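Local coordinates for ER-derived vesicles protein ERV41 (Saccharomyces cerevisiae, PDB 3ZLC) that serves in COPII-coated vesicles, aiding efficient transport of certain secretory proteins from the endoplasmic reticulum to the Golgi and retrograde transport back, at residues C32-I37 with K146-E151; A89-K94 with F180-P185; N172-T177 with Y189-S194. One frame throughout, in Å; residues are numbered along the deposited sequence.

Interaction 1. Residues C32-I37 with K146-E151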
loop_
_atom_site.group_PDB
_atom_site.type_symbol
_atom_site.label_atom_id
_atom_site.label_comp_id
_atom_site.label_asym_id
_atom_site.label_seq_id
_atom_site.Cartn_x
_atom_site.Cartn_y
_atom_site.Cartn_z
ATOM N N CYS A 32 -10.675 6.775 9.819
ATOM C CA CYS A 32 -10.395 5.338 9.982
ATOM C C CYS A 32 -11.655 4.469 10.096
ATOM O O CYS A 32 -11.716 3.373 9.533
ATOM C CB CYS A 32 -9.524 5.108 11.221
ATOM S SG CYS A 32 -7.893 5.873 11.150
ATOM N N ASP A 33 -12.644 4.951 10.836
ATOM C CA ASP A 33 -13.806 4.128 11.186
ATOM C C ASP A 33 -14.733 3.836 9.987
ATOM O O ASP A 33 -15.623 2.986 10.073
ATOM C CB ASP A 33 -14.577 4.763 12.361
ATOM C CG ASP A 33 -13.916 4.495 13.735
ATOM O OD1 ASP A 33 -12.829 3.899 13.791
ATOM O OD2 ASP A 33 -14.483 4.890 14.769
ATOM N N TRP A 34 -14.520 4.525 8.869
ATOM C CA TRP A 34 -15.263 4.213 7.645
ATOM C C TRP A 34 -14.597 3.065 6.888
ATOM O O TRP A 34 -15.175 2.507 5.950
ATOM C CB TRP A 34 -15.311 5.424 6.701
ATOM C CG TRP A 34 -16.075 6.617 7.214
ATOM C CD1 TRP A 34 -15.561 7.852 7.494
ATOM C CD2 TRP A 34 -17.481 6.700 7.482
ATOM N NE1 TRP A 34 -16.556 8.688 7.928
ATOM C CE2 TRP A 34 -17.743 8.005 7.938
ATOM C CE3 TRP A 34 -18.543 5.794 7.398
ATOM C CZ2 TRP A 34 -19.017 8.431 8.295
ATOM C CZ3 TRP A 34 -19.811 6.218 7.752
ATOM C CH2 TRP A 34 -20.039 7.524 8.199
ATOM N N LEU A 35 -13.363 2.737 7.272
ATOM C CA LEU A 35 -12.523 1.848 6.467
ATOM C C LEU A 35 -12.561 0.400 6.929
ATOM O O LEU A 35 -12.703 0.123 8.130
ATOM C CB LEU A 35 -11.065 2.337 6.475
ATOM C CG LEU A 35 -10.837 3.713 5.848
ATOM C CD1 LEU A 35 -9.367 4.114 5.899
ATOM C CD2 LEU A 35 -11.369 3.753 4.421
ATOM N N GLN A 36 -12.434 -0.521 5.974
ATOM C CA GLN A 36 -12.162 -1.916 6.300
ATOM C C GLN A 36 -10.994 -2.409 5.446
ATOM O O GLN A 36 -10.813 -1.983 4.294
ATOM C CB GLN A 36 -13.407 -2.793 6.104
ATOM C CG GLN A 36 -13.803 -3.024 4.648
ATOM C CD GLN A 36 -14.872 -4.097 4.501
ATOM O OE1 GLN A 36 -14.765 -5.180 5.084
ATOM N NE2 GLN A 36 -15.909 -3.800 3.723
ATOM N N ILE A 37 -10.184 -3.292 6.016
ATOM C CA ILE A 37 -9.009 -3.799 5.306
ATOM C C ILE A 37 -9.116 -5.321 5.277
ATOM O O ILE A 37 -9.250 -5.953 6.337
ATOM C CB ILE A 37 -7.727 -3.323 5.990
ATOM C CG1 ILE A 37 -7.682 -1.788 5.981
ATOM C CG2 ILE A 37 -6.469 -3.906 5.315
ATOM C CD1 ILE A 37 -6.525 -1.235 6.705
ATOM N N LYS A 146 -24.012 1.943 3.893
ATOM C CA LYS A 146 -22.626 2.128 3.483
ATOM C C LYS A 146 -22.171 3.574 3.749
ATOM O O LYS A 146 -23.006 4.472 3.878
ATOM C CB LYS A 146 -22.473 1.764 1.999
ATOM C CG LYS A 146 -22.858 2.863 1.018
ATOM C CD LYS A 146 -22.105 2.686 -0.298
ATOM C CE LYS A 146 -22.180 3.932 -1.180
ATOM N NZ LYS A 146 -23.544 4.216 -1.725
ATOM N N ALA A 147 -20.857 3.796 3.839
ATOM C CA ALA A 147 -20.318 5.143 4.083
ATOM C C ALA A 147 -20.874 6.169 3.100
ATOM O O ALA A 147 -20.897 5.911 1.888
ATOM C CB ALA A 147 -18.806 5.133 4.008
ATOM N N PRO A 148 -21.316 7.337 3.618
ATOM C CA PRO A 148 -21.814 8.397 2.734
ATOM C C PRO A 148 -20.680 8.764 1.790
ATOM O O PRO A 148 -19.562 8.989 2.269
ATOM C CB PRO A 148 -22.098 9.565 3.692
ATOM C CG PRO A 148 -22.133 8.969 5.064
ATOM C CD PRO A 148 -21.202 7.793 5.015
ATOM N N LEU A 149 -20.948 8.782 0.488
ATOM C CA LEU A 149 -19.899 9.013 -0.502
ATOM C C LEU A 149 -19.090 10.264 -0.166
ATOM O O LEU A 149 -17.869 10.276 -0.313
ATOM C CB LEU A 149 -20.503 9.100 -1.908
ATOM C CG LEU A 149 -21.176 7.811 -2.385
ATOM C CD1 LEU A 149 -21.748 7.940 -3.792
ATOM C CD2 LEU A 149 -20.190 6.659 -2.307
ATOM N N GLU A 150 -19.790 11.294 0.314
ATOM C CA GLU A 150 -19.196 12.561 0.740
ATOM C C GLU A 150 -17.961 12.347 1.616
ATOM O O GLU A 150 -16.947 13.039 1.475
ATOM C CB GLU A 150 -20.258 13.362 1.497
ATOM C CG GLU A 150 -19.817 14.719 2.024
ATOM C CD GLU A 150 -20.947 15.458 2.744
ATOM O OE1 GLU A 150 -22.105 14.983 2.689
ATOM O OE2 GLU A 150 -20.678 16.514 3.364
ATOM N N GLU A 151 -18.045 11.344 2.487
ATOM C CA GLU A 151 -17.001 11.051 3.462
ATOM C C GLU A 151 -15.842 10.271 2.892
ATOM O O GLU A 151 -14.760 10.259 3.487
ATOM C CB GLU A 151 -17.586 10.248 4.626
ATOM C CG GLU A 151 -18.716 10.961 5.313
ATOM C CD GLU A 151 -18.397 12.426 5.503
ATOM O OE1 GLU A 151 -17.320 12.725 6.068
ATOM O OE2 GLU A 151 -19.212 13.276 5.077
HETATM O O HOH W 1 -16.102 11.555 7.861
#
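Trp34 spreads its indole over the 146-151 loop, with Pro148 and Glu151 under one face of the ring system. The contact lies at the margin of the two-sheet, beta-rich lumenal domain, where a short 3-10 turn leads into strand 35-41. The indole is directed at the loop with CG beside the backbone N and anti to the carbonyl carbon (chi1 -65°). The indole and the Pro148 side chain cross at about a right angle, and Pro148 CD lies 3.4 Å from Trp34 CH2. Toward the pyrrole end, Glu151 CB makes a CH-pi contact, 4.1 Å from the centroid of the Trp34 five-membered ring. Ala147 CB packs obliquely against Trp34 CE3 at 3.5 Å. Close by, Cys32 forms a disulfide with Cys117 of strand 117-126, tying the same turn to the other sheet. Replacing Trp34 with an alanine would probably open a gap above Pro148 and Glu151 and leave a water that joins the indole to Glu151 without its N-H donor. Beyond CB, the Glu151 chain bends at chi2 (-43°), and its carboxylate plane stands 41° from the indole plane. The water joins the two polar ends: it accepts from Trp34 NE1 at 2.9 Å and donates to Glu151 OE1 at 2.5 Å.

Interaction 2. Residues A89-K94 with F180-P185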
loop_
_atom_site.group_PDB
_atom_site.type_symbol
_atom_site.label_atom_id
_atom_site.label_comp_id
_atom_site.label_asym_id
_atom_site.label_seq_id
_atom_site.Cartn_x
_atom_site.Cartn_y
_atom_site.Cartn_z
ATOM N N ALA A 89 -0.916 23.397 -1.770
ATOM C CA ALA A 89 -0.334 23.802 -0.490
ATOM C C ALA A 89 -1.291 23.562 0.682
ATOM O O ALA A 89 -0.871 23.513 1.845
ATOM C CB ALA A 89 0.108 25.263 -0.544
ATOM N N GLU A 90 -2.575 23.420 0.358
ATOM C CA GLU A 90 -3.600 23.021 1.313
ATOM C C GLU A 90 -3.286 21.669 1.946
ATOM O O GLU A 90 -3.714 21.392 3.064
ATOM C CB GLU A 90 -4.962 22.935 0.609
ATOM C CG GLU A 90 -5.512 24.264 0.092
ATOM C CD GLU A 90 -6.350 24.103 -1.166
ATOM O OE1 GLU A 90 -6.033 23.215 -1.987
ATOM O OE2 GLU A 90 -7.322 24.869 -1.335
ATOM N N PHE A 91 -2.543 20.821 1.241
ATOM C CA PHE A 91 -2.356 19.456 1.714
ATOM C C PHE A 91 -0.972 19.160 2.273
ATOM O O PHE A 91 -0.545 18.001 2.375
ATOM C CB PHE A 91 -2.804 18.456 0.651
ATOM C CG PHE A 91 -4.287 18.494 0.402
ATOM C CD1 PHE A 91 -4.846 19.477 -0.408
ATOM C CD2 PHE A 91 -5.128 17.574 1.013
ATOM C CE1 PHE A 91 -6.213 19.528 -0.623
ATOM C CE2 PHE A 91 -6.496 17.619 0.803
ATOM C CZ PHE A 91 -7.039 18.596 -0.018
ATOM N N ARG A 92 -0.286 20.219 2.671
ATOM C CA ARG A 92 0.935 20.050 3.429
ATOM C C ARG A 92 0.575 19.780 4.885
ATOM O O ARG A 92 -0.563 19.991 5.311
ATOM C CB ARG A 92 1.846 21.264 3.262
ATOM C CG ARG A 92 2.377 21.401 1.839
ATOM C CD ARG A 92 2.781 20.038 1.285
ATOM N NE ARG A 92 3.650 20.135 0.113
ATOM C CZ ARG A 92 4.222 19.095 -0.494
ATOM N NH1 ARG A 92 4.023 17.856 -0.061
ATOM N NH2 ARG A 92 4.998 19.292 -1.545
ATOM N N GLU A 93 1.544 19.276 5.633
ATOM C CA GLU A 93 1.308 18.776 6.979
ATOM C C GLU A 93 0.812 19.838 7.951
ATOM O O GLU A 93 1.424 20.907 8.079
ATOM C CB GLU A 93 2.608 18.196 7.513
ATOM C CG GLU A 93 2.444 17.464 8.817
ATOM C CD GLU A 93 3.733 16.841 9.263
ATOM O OE1 GLU A 93 4.740 16.975 8.532
ATOM O OE2 GLU A 93 3.733 16.221 10.342
ATOM N N LYS A 94 -0.290 19.549 8.638
ATOM C CA LYS A 94 -0.750 20.436 9.703
ATOM C C LYS A 94 -0.072 20.004 10.997
ATOM O O LYS A 94 0.135 18.808 11.226
ATOM C CB LYS A 94 -2.274 20.382 9.886
ATOM C CG LYS A 94 -3.100 20.364 8.607
ATOM C CD LYS A 94 -2.701 21.454 7.637
ATOM C CE LYS A 94 -3.658 21.514 6.445
ATOM N NZ LYS A 94 -2.927 21.652 5.151
ATOM N N PHE A 180 -3.602 11.432 -5.760
ATOM C CA PHE A 180 -4.748 12.212 -5.344
ATOM C C PHE A 180 -5.397 12.890 -6.535
ATOM O O PHE A 180 -4.748 13.193 -7.535
ATOM C CB PHE A 180 -4.360 13.253 -4.293
ATOM C CG PHE A 180 -3.657 14.435 -4.857
ATOM C CD1 PHE A 180 -4.376 15.542 -5.289
ATOM C CD2 PHE A 180 -2.280 14.449 -4.955
ATOM C CE1 PHE A 180 -3.731 16.638 -5.822
ATOM C CE2 PHE A 180 -1.628 15.551 -5.474
ATOM C CZ PHE A 180 -2.352 16.643 -5.916
ATOM N N ASN A 181 -6.686 13.149 -6.400
ATOM C CA ASN A 181 -7.452 13.804 -7.449
ATOM C C ASN A 181 -8.640 14.407 -6.735
ATOM O O ASN A 181 -9.556 13.685 -6.336
ATOM C CB ASN A 181 -7.910 12.788 -8.512
ATOM C CG ASN A 181 -8.649 13.441 -9.685
ATOM O OD1 ASN A 181 -9.279 14.497 -9.546
ATOM N ND2 ASN A 181 -8.583 12.800 -10.847
ATOM N N GLN A 182 -8.617 15.721 -6.554
ATOM C CA GLN A 182 -9.656 16.386 -5.783
ATOM C C GLN A 182 -11.004 16.313 -6.500
ATOM O O GLN A 182 -12.054 16.458 -5.873
ATOM C CB GLN A 182 -9.248 17.836 -5.475
ATOM C CG GLN A 182 -7.866 17.957 -4.820
ATOM C CD GLN A 182 -7.563 19.357 -4.303
ATOM O OE1 GLN A 182 -6.702 20.062 -4.839
ATOM N NE2 GLN A 182 -8.260 19.760 -3.244
ATOM N N ASP A 183 -10.965 16.052 -7.804
ATOM C CA ASP A 183 -12.180 15.928 -8.605
ATOM C C ASP A 183 -12.704 14.484 -8.679
ATOM O O ASP A 183 -13.857 14.256 -9.024
ATOM C CB ASP A 183 -11.940 16.485 -10.013
ATOM C CG ASP A 183 -11.659 17.980 -10.008
ATOM O OD1 ASP A 183 -12.136 18.677 -9.084
ATOM O OD2 ASP A 183 -10.957 18.458 -10.928
ATOM N N GLU A 184 -11.860 13.512 -8.356
ATOM C CA GLU A 184 -12.296 12.118 -8.365
ATOM C C GLU A 184 -11.967 11.408 -7.050
ATOM O O GLU A 184 -11.089 10.545 -7.020
ATOM C CB GLU A 184 -11.661 11.358 -9.543
ATOM C CG GLU A 184 -11.950 11.946 -10.939
ATOM C CD GLU A 184 -13.418 11.876 -11.328
ATOM O OE1 GLU A 184 -14.147 11.024 -10.777
ATOM O OE2 GLU A 184 -13.844 12.676 -12.188
ATOM N N PRO A 185 -12.684 11.761 -5.962
ATOM C CA PRO A 185 -12.434 11.139 -4.650
ATOM C C PRO A 185 -12.699 9.635 -4.616
ATOM O O PRO A 185 -12.047 8.931 -3.842
ATOM C CB PRO A 185 -13.439 11.849 -3.717
ATOM C CG PRO A 185 -14.498 12.436 -4.632
ATOM C CD PRO A 185 -13.742 12.789 -5.896
#
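The Phe91 ring and the Gln182 side-chain amide meet with their planes 80° apart, close to perpendicular. The amide nitrogen leads the approach: Gln182 NE2 reaches Phe91 CE1 at 3.3 Å and also touches the neighbouring CZ at 3.6 Å, coming in obliquely. Gln182 CD stands a little farther back, 3.9 Å from Phe91 CE1. Elsewhere the Phe91 ring meets the ring of Phe114, so the phenyl group is shared between this surface amide and an aromatic neighbour. No hydrogen bond crosses between the segments. The carboxylate of Glu90 comes near the same amide, but Glu90 OE1 is 4.3 Å from Gln182 NE2, and any attraction between them is likely to be weak. Gln182 spans the distance because its chain runs extended beyond CG (chi2 -170°), carrying the amide well away from its own backbone. The turn that carries it is held by Asn181, whose OD1 accepts from Asp183 N at 2.9 Å, with the donor tilted 20° from the carbonyl plane. The main chain closes as well, Glu184 N bonding to Asn181 O at 3.1 Å. On the other segment, Arg92 forms a salt bridge with Glu85 and a hydrogen bond to the carbonyl of Ile62, while the Phe91 backbone also bonds to Ile62. The contact thus joins two loops, the one preceding strand 117-126 and the one between strands 177-179 and 188-200. On the latter, the geometry is that of an Asx turn at Asn181 combined with a type I beta turn from Asn181 to Glu184, with Gln182 as its second residue.

Interaction 3. Residues N172-T177 with Y189-S194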
loop_
_atom_site.group_PDB
_atom_site.type_symbol
_atom_site.label_atom_id
_atom_site.label_comp_id
_atom_site.label_asym_id
_atom_site.label_seq_id
_atom_site.Cartn_x
_atom_site.Cartn_y
_atom_site.Cartn_z
ATOM N N ASN A 172 11.653 0.003 -2.859
ATOM C CA ASN A 172 10.312 -0.453 -3.222
ATOM C C ASN A 172 9.647 0.576 -4.129
ATOM O O ASN A 172 9.639 1.770 -3.809
ATOM C CB ASN A 172 9.457 -0.629 -1.951
ATOM C CG ASN A 172 10.053 -1.637 -0.989
ATOM O OD1 ASN A 172 10.265 -2.806 -1.358
ATOM N ND2 ASN A 172 10.359 -1.193 0.240
ATOM N N PRO A 173 9.079 0.131 -5.256
ATOM C CA PRO A 173 8.512 1.137 -6.163
ATOM C C PRO A 173 7.429 2.012 -5.516
ATOM O O PRO A 173 7.334 3.195 -5.867
ATOM C CB PRO A 173 7.873 0.300 -7.268
ATOM C CG PRO A 173 8.586 -1.054 -7.214
ATOM C CD PRO A 173 9.050 -1.242 -5.803
ATOM N N LEU A 174 6.617 1.458 -4.613
ATOM C CA LEU A 174 5.512 2.262 -4.054
ATOM C C LEU A 174 5.891 3.124 -2.854
ATOM O O LEU A 174 5.112 3.996 -2.468
ATOM C CB LEU A 174 4.288 1.396 -3.723
ATOM C CG LEU A 174 3.768 0.626 -4.940
ATOM C CD1 LEU A 174 2.562 -0.214 -4.525
ATOM C CD2 LEU A 174 3.430 1.572 -6.099
ATOM N N ASP A 175 7.080 2.925 -2.277
ATOM C CA ASP A 175 7.506 3.745 -1.130
ATOM C C ASP A 175 7.580 5.212 -1.497
ATOM O O ASP A 175 8.093 5.561 -2.567
ATOM C CB ASP A 175 8.910 3.341 -0.625
ATOM C CG ASP A 175 8.902 2.061 0.180
ATOM O OD1 ASP A 175 7.832 1.443 0.306
ATOM O OD2 ASP A 175 9.985 1.647 0.651
ATOM N N ASN A 176 7.108 6.070 -0.593
ATOM C CA ASN A 176 7.162 7.514 -0.801
ATOM C C ASN A 176 6.497 7.953 -2.120
ATOM O O ASN A 176 7.053 8.727 -2.890
ATOM C CB ASN A 176 8.614 8.017 -0.722
ATOM C CG ASN A 176 9.324 7.549 0.545
ATOM O OD1 ASN A 176 10.291 6.793 0.479
ATOM N ND2 ASN A 176 8.833 7.986 1.704
ATOM N N THR A 177 5.286 7.466 -2.355
ATOM C CA THR A 177 4.512 7.878 -3.520
ATOM C C THR A 177 3.133 8.281 -3.032
ATOM O O THR A 177 2.744 7.921 -1.928
ATOM C CB THR A 177 4.341 6.733 -4.530
ATOM O OG1 THR A 177 3.614 5.672 -3.912
ATOM C CG2 THR A 177 5.701 6.216 -5.004
ATOM N N TYR A 189 -7.927 2.544 -7.012
ATOM C CA TYR A 189 -6.543 2.368 -7.397
ATOM C C TYR A 189 -6.141 0.909 -7.203
ATOM O O TYR A 189 -6.381 0.322 -6.138
ATOM C CB TYR A 189 -5.649 3.273 -6.532
ATOM C CG TYR A 189 -5.985 4.755 -6.633
ATOM C CD1 TYR A 189 -6.928 5.336 -5.795
ATOM C CD2 TYR A 189 -5.337 5.572 -7.561
ATOM C CE1 TYR A 189 -7.225 6.691 -5.882
ATOM C CE2 TYR A 189 -5.623 6.921 -7.655
ATOM C CZ TYR A 189 -6.568 7.473 -6.809
ATOM O OH TYR A 189 -6.862 8.817 -6.905
ATOM N N VAL A 190 -5.527 0.322 -8.228
ATOM C CA VAL A 190 -5.099 -1.076 -8.144
ATOM C C VAL A 190 -3.623 -1.159 -8.484
ATOM O O VAL A 190 -3.200 -0.672 -9.539
ATOM C CB VAL A 190 -5.892 -1.978 -9.109
ATOM C CG1 VAL A 190 -5.526 -3.456 -8.879
ATOM C CG2 VAL A 190 -7.397 -1.784 -8.902
ATOM N N TYR A 191 -2.841 -1.745 -7.585
ATOM C CA TYR A 191 -1.438 -1.979 -7.863
ATOM C C TYR A 191 -1.185 -3.477 -8.026
ATOM O O TYR A 191 -1.549 -4.283 -7.148
ATOM C CB TYR A 191 -0.587 -1.444 -6.723
ATOM C CG TYR A 191 -0.743 0.039 -6.426
ATOM C CD1 TYR A 191 -0.007 0.992 -7.131
ATOM C CD2 TYR A 191 -1.591 0.482 -5.421
ATOM C CE1 TYR A 191 -0.123 2.360 -6.847
ATOM C CE2 TYR A 191 -1.714 1.843 -5.125
ATOM C CZ TYR A 191 -0.965 2.774 -5.841
ATOM O OH TYR A 191 -1.084 4.123 -5.557
ATOM N N TYR A 192 -0.569 -3.850 -9.145
ATOM C CA TYR A 192 -0.176 -5.242 -9.381
ATOM C C TYR A 192 1.307 -5.411 -9.143
ATOM O O TYR A 192 2.129 -4.989 -9.965
ATOM C CB TYR A 192 -0.490 -5.648 -10.816
ATOM C CG TYR A 192 -1.966 -5.747 -11.095
ATOM C CD1 TYR A 192 -2.690 -4.633 -11.508
ATOM C CD2 TYR A 192 -2.643 -6.957 -10.944
ATOM C CE1 TYR A 192 -4.056 -4.721 -11.763
ATOM C CE2 TYR A 192 -4.006 -7.054 -11.204
ATOM C CZ TYR A 192 -4.699 -5.931 -11.607
ATOM O OH TYR A 192 -6.047 -6.018 -11.853
ATOM N N THR A 193 1.651 -6.054 -8.034
ATOM C CA THR A 193 3.055 -6.158 -7.632
ATOM C C THR A 193 3.553 -7.573 -7.858
ATOM O O THR A 193 2.860 -8.542 -7.519
ATOM C CB THR A 193 3.255 -5.793 -6.145
ATOM O OG1 THR A 193 2.535 -6.719 -5.309
ATOM C CG2 THR A 193 2.799 -4.354 -5.886
ATOM N N SER A 194 4.740 -7.703 -8.443
ATOM C CA SER A 194 5.301 -9.029 -8.711
ATOM C C SER A 194 6.576 -9.130 -7.888
ATOM O O SER A 194 7.525 -8.351 -8.083
ATOM C CB SER A 194 5.605 -9.201 -10.197
ATOM O OG SER A 194 6.077 -10.521 -10.482
HETATM O O HOH W 2 1.430 5.285 -5.560
#
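Tyr191 lies against Leu174, with one of the leucine's two methyls over a face of its ring. With CG anti to the carbonyl carbon (chi1 -59°), the ring is brought alongside the leucine, and Tyr191 CB is 4.0 Å from Leu174 CD1. The same methyl sits above the start of the ring, 3.8 Å from Tyr191 CG, and forms a CH-pi contact 25° off the ring normal. Farther along, Leu174 CD2 takes over, approaching Tyr191 CD1 at 3.6 Å and Tyr191 CE1 at 3.7 Å, so the two methyls follow one side of the phenol. At the tip, Tyr191 OH hydrogen-bonds to His156 and Gln179 and to a water 2.8 Å away. This water donates to Thr177 OG1, which in turn donates to Leu174 O at 2.7 Å; the apolar ring contact is therefore matched by a polar chain back to the leucine's own carbonyl. Tyr191 belongs to strand 188-200 of the eight-stranded sheet, whereas Leu174 precedes strand 177-179 of the six-stranded one. Around them, Phe236 of strand 233-240 touches both side chains, Ile158 of strand 156-163 packs on Tyr191, and Tyr212 of strand 209-219 hydrogen-bonds to Leu174 N.

Interaction 3 is the buried one, its centre about 7 Å from the centre of the chain, while interactions 1 and 2, with centres about 18 Å from it, are only partly buried. Interactions 1 and 3 both involve the eight-stranded sheet, through strands 35-41 and 188-200, yet their nearest atoms stay about 11 Å apart. Interaction 2 joins loops alone; it touches interaction 3 where Phe180 CA packs 4.3 Å from Tyr189 OH. Each contact centres on an aromatic ring, but the partners differ: aliphatic methyls in the interior, and, farther out, proline and the base of a glutamate in interaction 1 or an amide in interaction 2. Interactions 1 and 3 each include a bridging water between their segments.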